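Local coordinates for protein geranyltranstransferase (Stenotrophomonas maltophilia, PDB 7LBJ) that probably condenses isopentenyl diphosphate with allylic diphosphates to build prenyl diphosphates, with magnesium as cofactor, as a member of the FPP/GGPP synthase family, at residues Asp20-Glu23 with Ser24-Ala28; Glu35-Gln38 with Arg39-Gln42; Ala136-Pro139 with Ala140-Val144; Gly202-His205 with Glu206-Ala210; Asp250-Phe254 with Pro255-Gly259. All blocks are in the same frame, centred on the assembly; numbering follows the deposited sequence.

How the contacts relate
All five contacts are local, and four of them lie where a helix starts. Contact 1 is the exception, inside helix 11-29; contact 2 opens the next helix, 38-46, with the two centres about 19 Å apart and the nearest atoms about 8 Å apart. Contacts 3 and 4 start helices 140-154 and 206-233 on the same side of the chain's centre, about 16 Å apart between centres. Contact 5 lies on the opposite side from contacts 1 and 3, its centre about 37 Å and about 42 Å from theirs, and follows the unmodelled residues 235-249. Contacts 2 and 3 both reach the second subunit, although their centres are about 30 Å apart.

Contact 1 (Asp20-Glu23 with Ser24-Ala28); sequences DRIE and SQLDA
I22 and L26 pack against each other one turn apart on helix 11-29, an ordinary alpha-helical i to i+4 pair on the buried side of this N-terminal helix of the mostly helical prenyl synthase fold. The CG1 branch of I22 does the touching, meeting L26 CD1 at 3.9 Å, and the two side chains pass each other at a slant. I22 holds CG1 anti to its backbone N (chi1 -156°), which leaves CG2 in the hindered place between N and the carbonyl carbon. Around this pair, I22 rests on A78 and M79 of helix 75-92 and on P57 and Y61 of helix 55-65, while L26 reaches L49.

On another flank R21 and Q25 run side by side, pointing the same way. R21 is fully extended from CG to NE. In Q25, chi1 (-71°) sets CG beside the backbone N and 3.2 Å from R21 O, and a bend at chi2 then turns the amide alongside R21. The guanidinium and amide planes end only 13° apart, yet R21 NH2 and Q25 NE2 stay 4.1 Å from each other without a bond. The charge of R21 is met instead by D75, in a salt bridge through NE.

E23 bends at chi2, and its carboxylate takes a salt bridge from R54 on OE1 and the backbone N-H of G50 on OE2. D27 pairs separately with R45, so two acidic groups of the same helix tie it to different arginines. Beneath the side chains runs the helical backbone bonding, including L26 N to I22 O at 2.9 Å.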
loop_
_atom_site.group_PDB
_atom_site.type_symbol
_atom_site.label_atom_id
_atom_site.label_comp_id
_atom_site.label_asym_id
_atom_site.label_seq_id
_atom_site.Cartn_x
_atom_site.Cartn_y
_atom_site.Cartn_z
ATOM N N ASP A 20 2.146 -16.318 -19.601
ATOM C CA ASP A 20 3.171 -17.191 -19.032
ATOM C C ASP A 20 4.249 -16.379 -18.336
ATOM O O ASP A 20 4.714 -16.750 -17.253
ATOM C CB ASP A 20 3.801 -18.057 -20.119
ATOM C CG ASP A 20 2.846 -19.093 -20.654
ATOM O OD1 ASP A 20 1.867 -19.407 -19.940
ATOM O OD2 ASP A 20 3.093 -19.610 -21.770
ATOM N N ARG A 21 4.662 -15.276 -18.957
ATOM C CA ARG A 21 5.722 -14.448 -18.402
ATOM C C ARG A 21 5.317 -13.887 -17.044
ATOM O O ARG A 21 6.095 -13.942 -16.082
ATOM C CB ARG A 21 6.059 -13.321 -19.382
ATOM C CG ARG A 21 7.139 -12.410 -18.876
ATOM C CD ARG A 21 7.613 -11.410 -19.914
ATOM N NE ARG A 21 8.823 -10.765 -19.416
ATOM C CZ ARG A 21 10.051 -11.174 -19.687
ATOM N NH1 ARG A 21 10.273 -12.186 -20.517
ATOM N NH2 ARG A 21 11.082 -10.566 -19.099
ATOM N N ILE A 22 4.099 -13.338 -16.944
ATOM C CA ILE A 22 3.701 -12.725 -15.674
ATOM C C ILE A 22 3.517 -13.787 -14.584
ATOM O O ILE A 22 3.825 -13.538 -13.405
ATOM C CB ILE A 22 2.452 -11.829 -15.867
ATOM C CG1 ILE A 22 2.376 -10.754 -14.755
ATOM C CG2 ILE A 22 1.147 -12.629 -15.903
ATOM C CD1 ILE A 22 3.489 -9.720 -14.833
ATOM N N GLU A 23 3.067 -14.990 -14.948
ATOM C CA GLU A 23 2.999 -16.075 -13.975
ATOM C C GLU A 23 4.380 -16.378 -13.396
ATOM O O GLU A 23 4.545 -16.514 -12.172
ATOM C CB GLU A 23 2.408 -17.321 -14.626
ATOM C CG GLU A 23 1.988 -18.384 -13.632
ATOM C CD GLU A 23 0.747 -17.990 -12.849
ATOM O OE1 GLU A 23 -0.081 -17.213 -13.381
ATOM O OE2 GLU A 23 0.604 -18.460 -11.698
ATOM N N SER A 24 5.386 -16.487 -14.265
ATOM C CA SER A 24 6.734 -16.814 -13.805
ATOM C C SER A 24 7.337 -15.670 -12.999
ATOM O O SER A 24 8.057 -15.903 -12.017
ATOM C CB SER A 24 7.625 -17.143 -15.002
ATOM O OG SER A 24 8.958 -17.376 -14.590
ATOM N N GLN A 25 7.073 -14.428 -13.417
ATOM C CA GLN A 25 7.625 -13.269 -12.727
ATOM C C GLN A 25 7.025 -13.134 -11.336
ATOM O O GLN A 25 7.740 -12.883 -10.359
ATOM C CB GLN A 25 7.370 -12.002 -13.546
ATOM C CG GLN A 25 8.210 -11.913 -14.806
ATOM C CD GLN A 25 9.620 -11.451 -14.515
ATOM O OE1 GLN A 25 9.832 -10.634 -13.629
ATOM N NE2 GLN A 25 10.588 -11.964 -15.268
ATOM N N LEU A 26 5.707 -13.281 -11.232
ATOM C CA LEU A 26 5.055 -13.194 -9.930
ATOM C C LEU A 26 5.514 -14.314 -9.004
ATOM O O LEU A 26 5.690 -14.100 -7.798
ATOM C CB LEU A 26 3.539 -13.236 -10.113
ATOM C CG LEU A 26 2.900 -11.982 -10.704
ATOM C CD1 LEU A 26 1.486 -12.315 -11.241
ATOM C CD2 LEU A 26 2.830 -10.813 -9.694
ATOM N N ASP A 27 5.687 -15.525 -9.537
ATOM C CA ASP A 27 6.157 -16.621 -8.696
ATOM C C ASP A 27 7.535 -16.312 -8.123
ATOM O O ASP A 27 7.800 -16.571 -6.939
ATOM C CB ASP A 27 6.175 -17.927 -9.497
ATOM C CG ASP A 27 6.788 -19.088 -8.726
ATOM O OD1 ASP A 27 6.210 -19.510 -7.695
ATOM O OD2 ASP A 27 7.854 -19.584 -9.156
ATOM N N ALA A 28 8.418 -15.727 -8.934
ATOM C CA ALA A 28 9.756 -15.409 -8.440
ATOM C C ALA A 28 9.745 -14.193 -7.518
ATOM O O ALA A 28 10.623 -14.066 -6.660
ATOM C CB ALA A 28 10.709 -15.169 -9.612
#

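Contact 2 (Glu35-Gln38 with Arg39-Gln42); sequences EAPQ and RLHQ
The imidazole of H41 folds back over the turn that precedes its own helix, and its ND1 donates to the carbonyl O of E35 at 2.7 Å. The bond is short but bent, 138° at the hydrogen, and ND1 stands well above the plane of the E35 carbonyl instead of on a lone pair. A second carbonyl, P37 O, lies 3.2 Å above one face of the ring, offset toward the rim. That oxygen is engaged by H41 N at 3.2 Å, so H41 grips the turn through both backbone and side chain.

The torsion that makes this possible places CG of H41 beside its backbone N (chi1 -64°), sending the ring back toward the residues before the helix. There P37 crosses it at about a right angle, with CD 3.7 Å from CE1. P37 also lies alongside L40, pointing the same way, CG to CB 3.9 Å. The peptide bond before P37 is cis.

Farther out, Q42 swings its amide back so that NE2 comes within 3.8 Å of Q38 CB, while Q38 NE2 bonds to A34 O and E35 OE2 to S32 N. R39 forms a salt bridge with D114. The second subunit packs on the same turn, with its G161 against P37 and its A156 against H41. The arrangement is a helix N-terminus with proline at the N-cap and a histidine side chain tethering the preceding loop.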
loop_
_atom_site.group_PDB
_atom_site.type_symbol
_atom_site.label_atom_id
_atom_site.label_comp_id
_atom_site.label_asym_id
_atom_site.label_seq_id
_atom_site.Cartn_x
_atom_site.Cartn_y
_atom_site.Cartn_z
ATOM N N GLU A 35 9.322 -20.052 3.831
ATOM C CA GLU A 35 9.856 -19.043 4.740
ATOM C C GLU A 35 8.760 -18.582 5.700
ATOM O O GLU A 35 7.641 -18.278 5.275
ATOM C CB GLU A 35 10.405 -17.841 3.961
ATOM C CG GLU A 35 11.130 -18.168 2.634
ATOM C CD GLU A 35 11.587 -16.907 1.867
ATOM O OE1 GLU A 35 12.061 -15.963 2.539
ATOM O OE2 GLU A 35 11.466 -16.846 0.606
ATOM N N ALA A 36 9.073 -18.544 6.995
ATOM C CA ALA A 36 8.141 -17.963 7.958
ATOM C C ALA A 36 8.049 -16.455 7.732
ATOM O O ALA A 36 9.045 -15.825 7.357
ATOM C CB ALA A 36 8.581 -18.257 9.400
ATOM N N PRO A 37 6.850 -15.842 7.906
ATOM C CA PRO A 37 5.600 -16.509 8.290
ATOM C C PRO A 37 4.979 -17.262 7.108
ATOM O O PRO A 37 4.613 -16.654 6.098
ATOM C CB PRO A 37 4.715 -15.349 8.747
ATOM C CG PRO A 37 5.185 -14.197 7.916
ATOM C CD PRO A 37 6.680 -14.386 7.802
ATOM N N GLN A 38 4.883 -18.587 7.238
ATOM C CA GLN A 38 4.484 -19.399 6.096
ATOM C C GLN A 38 3.045 -19.127 5.686
ATOM O O GLN A 38 2.740 -19.050 4.491
ATOM C CB GLN A 38 4.677 -20.871 6.423
ATOM C CG GLN A 38 6.048 -21.136 6.961
ATOM C CD GLN A 38 6.304 -22.607 7.146
ATOM O OE1 GLN A 38 5.373 -23.390 7.343
ATOM N NE2 GLN A 38 7.570 -23.000 7.071
ATOM N N ARG A 39 2.147 -18.978 6.654
ATOM C CA ARG A 39 0.739 -18.818 6.320
ATOM C C ARG A 39 0.504 -17.536 5.527
ATOM O O ARG A 39 -0.249 -17.528 4.540
ATOM C CB ARG A 39 -0.074 -18.840 7.608
ATOM C CG ARG A 39 -1.525 -19.086 7.455
ATOM C CD ARG A 39 -2.106 -19.380 8.821
ATOM N NE ARG A 39 -3.559 -19.432 8.781
ATOM C CZ ARG A 39 -4.258 -20.457 8.318
ATOM N NH1 ARG A 39 -3.666 -21.548 7.851
ATOM N NH2 ARG A 39 -5.584 -20.383 8.311
ATOM N N LEU A 40 1.153 -16.441 5.938
ATOM C CA LEU A 40 1.050 -15.195 5.184
ATOM C C LEU A 40 1.563 -15.364 3.757
ATOM O O LEU A 40 0.933 -14.904 2.796
ATOM C CB LEU A 40 1.827 -14.089 5.896
ATOM C CG LEU A 40 1.859 -12.778 5.118
ATOM C CD1 LEU A 40 0.465 -12.159 5.086
ATOM C CD2 LEU A 40 2.880 -11.814 5.726
ATOM N N HIS A 41 2.733 -15.980 3.604
ATOM C CA HIS A 41 3.297 -16.135 2.266
ATOM C C HIS A 41 2.438 -17.041 1.408
ATOM O O HIS A 41 2.247 -16.765 0.222
ATOM C CB HIS A 41 4.714 -16.684 2.357
ATOM C CG HIS A 41 5.650 -15.754 3.050
ATOM N ND1 HIS A 41 6.752 -16.188 3.757
ATOM C CD2 HIS A 41 5.634 -14.407 3.158
ATOM C CE1 HIS A 41 7.388 -15.143 4.253
ATOM N NE2 HIS A 41 6.725 -14.051 3.912
ATOM N N GLN A 42 1.931 -18.136 1.987
ATOM C CA GLN A 42 1.056 -19.035 1.242
ATOM C C GLN A 42 -0.192 -18.305 0.781
ATOM O O GLN A 42 -0.646 -18.478 -0.359
ATOM C CB GLN A 42 0.673 -20.235 2.114
ATOM C CG GLN A 42 1.777 -21.220 2.348
ATOM C CD GLN A 42 1.444 -22.203 3.468
ATOM O OE1 GLN A 42 0.273 -22.399 3.809
ATOM N NE2 GLN A 42 2.479 -22.801 4.064
#

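Contact 3 (Ala136-Pro139 with Ala140-Val144); sequences APLP and ATLRV
R143 reaches back from the first turn of helix 140-154 to the carbonyls of L138 and A136 in the loop before it. P139 holds the N-cap position of the helix, and the loop makes an inverse gamma turn centred on P137.

The polar contacts centre on carbonyl oxygens. L138 O lies at the edge of the guanidinium, near its plane, and receives two weak, bent bonds, from R143 NE at 2.8 Å and from R143 NH2 at 3.0 Å, each with an angle of 126°. A136 O takes a different place, over one face of the same group, 3.3 Å above its plane and offset toward the rim. The arginine gets there by a sharp bend at chi3 (-97°), after a start that keeps CG beside the backbone N; the aliphatic part therefore runs along the loop before the guanidinium turns to it. NH1 goes to A134 O, at the end of the preceding helix, so several carbonyls of the interhelical link converge on one cationic group and probably hold it in place.

The apolar contacts flank this. CD1 of L138 meets CD2 of L142 at 3.8 Å, the two chains set obliquely. The CG of R143 also lies 4.0 Å from both A136 CB and L138 CB.

In the dimer, R143 packs on V144 of the second subunit and A140 on T141 of that subunit, with the reciprocal pairs alongside.

The helical backbone pattern begins with R143 N donating to P139 O at 3.0 Å, nearly straight at 165°.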
loop_
_atom_site.group_PDB
_atom_site.type_symbol
_atom_site.label_atom_id
_atom_site.label_comp_id
_atom_site.label_asym_id
_atom_site.label_seq_id
_atom_site.Cartn_x
_atom_site.Cartn_y
_atom_site.Cartn_z
ATOM N N ALA A 136 12.648 -1.409 -9.438
ATOM C CA ALA A 136 12.761 -1.783 -10.854
ATOM C C ALA A 136 14.111 -1.359 -11.457
ATOM O O ALA A 136 14.702 -0.351 -11.064
ATOM C CB ALA A 136 11.617 -1.171 -11.661
ATOM N N PRO A 137 14.626 -2.116 -12.434
ATOM C CA PRO A 137 15.894 -1.737 -13.097
ATOM C C PRO A 137 15.677 -0.683 -14.185
ATOM O O PRO A 137 15.961 -0.891 -15.365
ATOM C CB PRO A 137 16.386 -3.082 -13.654
ATOM C CG PRO A 137 15.125 -3.832 -13.974
ATOM C CD PRO A 137 14.087 -3.397 -12.930
ATOM N N LEU A 138 15.154 0.465 -13.783
ATOM C CA LEU A 138 14.769 1.575 -14.640
ATOM C C LEU A 138 15.347 2.852 -14.053
ATOM O O LEU A 138 15.625 2.903 -12.851
ATOM C CB LEU A 138 13.240 1.698 -14.703
ATOM C CG LEU A 138 12.449 0.463 -15.185
ATOM C CD1 LEU A 138 10.945 0.684 -15.003
ATOM C CD2 LEU A 138 12.783 0.200 -16.626
ATOM N N PRO A 139 15.498 3.915 -14.861
ATOM C CA PRO A 139 15.891 5.228 -14.316
ATOM C C PRO A 139 14.967 5.679 -13.193
ATOM O O PRO A 139 13.765 5.424 -13.212
ATOM C CB PRO A 139 15.774 6.161 -15.529
ATOM C CG PRO A 139 15.986 5.262 -16.713
ATOM C CD PRO A 139 15.342 3.959 -16.327
ATOM N N ALA A 140 15.540 6.379 -12.211
ATOM C CA ALA A 140 14.744 6.783 -11.059
ATOM C C ALA A 140 13.551 7.643 -11.474
ATOM O O ALA A 140 12.460 7.508 -10.904
ATOM C CB ALA A 140 15.621 7.531 -10.048
ATOM N N THR A 141 13.727 8.529 -12.469
ATOM C CA THR A 141 12.609 9.382 -12.893
ATOM C C THR A 141 11.454 8.550 -13.431
ATOM O O THR A 141 10.281 8.878 -13.208
ATOM C CB THR A 141 13.052 10.389 -13.960
ATOM O OG1 THR A 141 13.655 9.697 -15.067
ATOM C CG2 THR A 141 14.025 11.414 -13.391
ATOM N N LEU A 142 11.766 7.463 -14.139
ATOM C CA LEU A 142 10.712 6.587 -14.635
ATOM C C LEU A 142 10.051 5.818 -13.497
ATOM O O LEU A 142 8.824 5.682 -13.470
ATOM C CB LEU A 142 11.276 5.635 -15.701
ATOM C CG LEU A 142 10.296 4.585 -16.257
ATOM C CD1 LEU A 142 9.054 5.286 -16.816
ATOM C CD2 LEU A 142 10.950 3.690 -17.336
ATOM N N ARG A 143 10.833 5.298 -12.545
ATOM C CA ARG A 143 10.203 4.596 -11.430
ATOM C C ARG A 143 9.287 5.527 -10.659
ATOM O O ARG A 143 8.188 5.132 -10.261
ATOM C CB ARG A 143 11.254 4.011 -10.482
ATOM C CG ARG A 143 12.013 2.802 -11.041
ATOM C CD ARG A 143 13.065 2.356 -10.015
ATOM N NE ARG A 143 14.387 2.899 -10.317
ATOM C CZ ARG A 143 15.463 2.716 -9.559
ATOM N NH1 ARG A 143 15.386 2.129 -8.373
ATOM N NH2 ARG A 143 16.650 3.118 -10.009
ATOM N N VAL A 144 9.727 6.773 -10.436
ATOM C CA VAL A 144 8.894 7.737 -9.715
ATOM C C VAL A 144 7.605 8.013 -10.477
ATOM O O VAL A 144 6.521 8.070 -9.884
ATOM C CB VAL A 144 9.683 9.035 -9.448
ATOM C CG1 VAL A 144 8.745 10.206 -9.197
ATOM C CG2 VAL A 144 10.622 8.832 -8.273
#

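Contact 4 (Gly202-His205 with Glu206-Ala210); sequences GQAH and EPQLA
A helix-to-helix turn joins helix 176-201 to helix 206-233: its first part closes the earlier helix with a Schellman motif, in which Q203 has positive phi, and its last part starts the next helix with H205 at the N-cap. Across the turn, A204 CB packs on L209 CD2 at 3.9 Å. The leucine carries CG beside its backbone N (chi1 -69°), which brings CG back over the turn; its CD1 lies 3.8 Å from A204 O.

The backbone bond that opens the new helix runs from L209 N to H205 O, 2.9 Å long, with an angle of 160°. A bound water accepts from H205 N at 2.8 Å. The same water lies 2.4 Å from Q208 OE1, unusually short, so a bridge between the two residues is doubtful in detail. The chain of Q208 is extended, with CG anti to the backbone N, and its other amide atom, NE2, bonds to Y281 OH, which helps fix the rotation of the group. The ring of H205 has Q203 O 4.3 Å above the centre of one face.

On the outside of the turn E206 and P207 are exposed. Inward, L209 packs on R196, A199 and L200 of helix 176-201 and A204 on A199, pressing the start of helix 206-233 against the end of its predecessor, while F67 touches both A204 and Q208.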
loop_
_atom_site.group_PDB
_atom_site.type_symbol
_atom_site.label_atom_id
_atom_site.label_comp_id
_atom_site.label_asym_id
_atom_site.label_seq_id
_atom_site.Cartn_x
_atom_site.Cartn_y
_atom_site.Cartn_z
ATOM N N GLY A 202 7.651 2.838 -22.293
ATOM C CA GLY A 202 7.927 3.035 -23.701
ATOM C C GLY A 202 8.402 4.426 -24.065
ATOM O O GLY A 202 8.649 4.700 -25.243
ATOM N N GLN A 203 8.523 5.314 -23.074
ATOM C CA GLN A 203 8.998 6.685 -23.256
ATOM C C GLN A 203 8.043 7.511 -24.112
ATOM O O GLN A 203 8.467 8.396 -24.858
ATOM C CB GLN A 203 10.420 6.711 -23.829
ATOM C CG GLN A 203 11.350 5.822 -23.019
ATOM C CD GLN A 203 12.792 5.835 -23.479
ATOM O OE1 GLN A 203 13.303 6.842 -23.957
ATOM N NE2 GLN A 203 13.463 4.713 -23.304
ATOM N N ALA A 204 6.748 7.241 -23.991
ATOM C CA ALA A 204 5.745 8.031 -24.697
ATOM C C ALA A 204 5.742 9.471 -24.207
ATOM O O ALA A 204 6.008 9.746 -23.035
ATOM C CB ALA A 204 4.356 7.437 -24.473
ATOM N N HIS A 205 5.404 10.394 -25.103
ATOM C CA HIS A 205 5.226 11.785 -24.707
ATOM C C HIS A 205 3.763 12.077 -24.372
ATOM O O HIS A 205 2.861 11.277 -24.642
ATOM C CB HIS A 205 5.693 12.725 -25.801
ATOM C CG HIS A 205 7.135 12.573 -26.143
ATOM N ND1 HIS A 205 8.139 12.718 -25.210
ATOM C CD2 HIS A 205 7.745 12.283 -27.317
ATOM C CE1 HIS A 205 9.308 12.533 -25.795
ATOM N NE2 HIS A 205 9.096 12.268 -27.074
ATOM N N GLU A 206 3.539 13.256 -23.783
ATOM C CA GLU A 206 2.228 13.567 -23.213
ATOM C C GLU A 206 1.071 13.470 -24.200
ATOM O O GLU A 206 0.001 12.975 -23.794
ATOM C CB GLU A 206 2.257 14.960 -22.569
ATOM C CG GLU A 206 3.628 15.381 -22.112
ATOM C CD GLU A 206 3.600 16.696 -21.372
ATOM O OE1 GLU A 206 2.617 16.902 -20.633
ATOM O OE2 GLU A 206 4.551 17.511 -21.528
ATOM N N PRO A 207 1.178 13.930 -25.459
ATOM C CA PRO A 207 0.020 13.801 -26.357
ATOM C C PRO A 207 -0.356 12.362 -26.614
ATOM O O PRO A 207 -1.540 12.026 -26.641
ATOM C CB PRO A 207 0.484 14.514 -27.634
ATOM C CG PRO A 207 1.480 15.493 -27.153
ATOM C CD PRO A 207 2.226 14.774 -26.069
ATOM N N GLN A 208 0.634 11.492 -26.781
ATOM C CA GLN A 208 0.333 10.083 -26.944
ATOM C C GLN A 208 -0.169 9.456 -25.649
ATOM O O GLN A 208 -1.003 8.544 -25.680
ATOM C CB GLN A 208 1.571 9.361 -27.428
ATOM C CG GLN A 208 1.229 8.133 -28.144
ATOM C CD GLN A 208 2.396 7.601 -28.908
ATOM O OE1 GLN A 208 3.517 8.124 -28.808
ATOM N NE2 GLN A 208 2.153 6.546 -29.689
ATOM N N LEU A 209 0.331 9.907 -24.501
ATOM C CA LEU A 209 -0.230 9.422 -23.242
ATOM C C LEU A 209 -1.701 9.786 -23.137
ATOM O O LEU A 209 -2.516 8.971 -22.689
ATOM C CB LEU A 209 0.556 9.988 -22.046
ATOM C CG LEU A 209 1.967 9.409 -21.951
ATOM C CD1 LEU A 209 2.807 10.211 -21.003
ATOM C CD2 LEU A 209 1.862 7.969 -21.459
ATOM N N ALA A 210 -2.063 11.011 -23.545
ATOM C CA ALA A 210 -3.456 11.434 -23.439
ATOM C C ALA A 210 -4.342 10.651 -24.394
ATOM O O ALA A 210 -5.478 10.289 -24.064
ATOM C CB ALA A 210 -3.562 12.935 -23.718
HETATM O O HOH W 1 4.873 9.854 -27.770
#

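Contact 5 (Asp250-Phe254 with Pro255-Gly259); sequences DKSTF and PALLG
T253 turns OG1 into the position between its backbone N and carbonyl carbon (chi1 68°), and this aims the hydroxyl at A256, making T253 the N-cap of the short helix 254-258. OG1 accepts from A256 N at 3.1 Å with an angle of 153°, a capping bond on an N-H of the first turn. The same oxygen also touches A256 CB at 3.3 Å and P255 CD at 3.4 Å.

With chi1 -69° F254 sets CG beside its backbone N, and the edge of the ring, not a face, meets L258: CD1 to CD1 is 4.3 Å. The ring is buried against L221 and V225 of helix 206-233, L176 and T180 of helix 176-201 and Q266 of helix 260-277. F254 N donates a hydrogen bond to D228, whereas T253 N is buried without a partner in the model. S252 OG is held by Q174 O, and S252 CB lies 4.2 Å from L257 CD1.

P255, with no N-H to offer, sits in the first turn where none is required, and packs on M260 and A263 of the next helix. G259, at positive phi, ends this one. Two backbone bonds complete the turn: L257 N to T253 O at 3.0 Å, and L258 N to F254 O at 2.8 Å.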
loop_
_atom_site.group_PDB
_atom_site.type_symbol
_atom_site.label_atom_id
_atom_site.label_comp_id
_atom_site.label_asym_id
_atom_site.label_seq_id
_atom_site.Cartn_x
_atom_site.Cartn_y
_atom_site.Cartn_z
ATOM N N ASP A 250 -25.436 -3.415 -4.565
ATOM C CA ASP A 250 -25.215 -3.109 -5.976
ATOM C C ASP A 250 -26.438 -3.460 -6.834
ATOM O O ASP A 250 -26.326 -4.165 -7.840
ATOM C CB ASP A 250 -23.975 -3.848 -6.492
ATOM N N LYS A 251 -27.605 -2.952 -6.429
ATOM C CA LYS A 251 -28.838 -3.191 -7.170
ATOM C C LYS A 251 -28.848 -2.509 -8.540
ATOM O O LYS A 251 -29.553 -2.972 -9.444
ATOM C CB LYS A 251 -30.032 -2.721 -6.334
ATOM C CG LYS A 251 -31.386 -2.952 -6.975
ATOM C CD LYS A 251 -32.494 -2.279 -6.190
ATOM C CE LYS A 251 -33.849 -2.599 -6.798
ATOM N NZ LYS A 251 -34.047 -4.067 -6.948
ATOM N N SER A 252 -28.084 -1.430 -8.717
ATOM C CA SER A 252 -28.109 -0.645 -9.948
ATOM C C SER A 252 -27.048 -1.134 -10.932
ATOM O O SER A 252 -25.885 -1.323 -10.565
ATOM C CB SER A 252 -27.896 0.840 -9.644
ATOM O OG SER A 252 -29.098 1.445 -9.189
ATOM N N THR A 253 -27.465 -1.346 -12.177
ATOM C CA THR A 253 -26.620 -1.857 -13.247
ATOM C C THR A 253 -26.971 -1.115 -14.526
ATOM O O THR A 253 -28.034 -0.492 -14.635
ATOM C CB THR A 253 -26.828 -3.351 -13.502
ATOM O OG1 THR A 253 -28.137 -3.552 -14.057
ATOM C CG2 THR A 253 -26.708 -4.144 -12.211
ATOM N N PHE A 254 -26.094 -1.226 -15.513
ATOM C CA PHE A 254 -26.394 -0.526 -16.752
ATOM C C PHE A 254 -27.615 -1.118 -17.454
ATOM O O PHE A 254 -28.441 -0.342 -17.949
ATOM C CB PHE A 254 -25.153 -0.493 -17.655
ATOM C CG PHE A 254 -24.061 0.395 -17.115
ATOM C CD1 PHE A 254 -24.179 1.775 -17.189
ATOM C CD2 PHE A 254 -22.963 -0.147 -16.477
ATOM C CE1 PHE A 254 -23.204 2.607 -16.672
ATOM C CE2 PHE A 254 -21.975 0.680 -15.949
ATOM C CZ PHE A 254 -22.091 2.056 -16.053
ATOM N N PRO A 255 -27.813 -2.443 -17.514
ATOM C CA PRO A 255 -29.070 -2.923 -18.124
ATOM C C PRO A 255 -30.303 -2.528 -17.337
ATOM O O PRO A 255 -31.362 -2.316 -17.940
ATOM C CB PRO A 255 -28.902 -4.448 -18.164
ATOM C CG PRO A 255 -27.407 -4.658 -18.124
ATOM C CD PRO A 255 -26.881 -3.556 -17.251
ATOM N N ALA A 256 -30.218 -2.424 -16.008
ATOM C CA ALA A 256 -31.415 -2.051 -15.260
ATOM C C ALA A 256 -31.776 -0.596 -15.510
ATOM O O ALA A 256 -32.958 -0.255 -15.633
ATOM C CB ALA A 256 -31.222 -2.305 -13.765
ATOM N N LEU A 257 -30.770 0.269 -15.617
ATOM C CA LEU A 257 -31.015 1.700 -15.771
ATOM C C LEU A 257 -31.239 2.099 -17.222
ATOM O O LEU A 257 -31.948 3.074 -17.488
ATOM C CB LEU A 257 -29.842 2.488 -15.197
ATOM C CG LEU A 257 -29.750 2.541 -13.677
ATOM C CD1 LEU A 257 -28.344 2.942 -13.247
ATOM C CD2 LEU A 257 -30.756 3.529 -13.161
ATOM N N LEU A 258 -30.645 1.382 -18.170
ATOM C CA LEU A 258 -30.806 1.730 -19.575
ATOM C C LEU A 258 -31.747 0.802 -20.321
ATOM O O LEU A 258 -32.102 1.107 -21.461
ATOM C CB LEU A 258 -29.451 1.722 -20.284
ATOM C CG LEU A 258 -28.472 2.787 -19.793
ATOM C CD1 LEU A 258 -27.082 2.465 -20.326
ATOM C CD2 LEU A 258 -28.935 4.151 -20.241
ATOM N N GLY A 259 -32.154 -0.313 -19.716
ATOM C CA GLY A 259 -32.749 -1.383 -20.495
ATOM C C GLY A 259 -31.653 -2.217 -21.126
ATOM O O GLY A 259 -30.525 -1.741 -21.306
#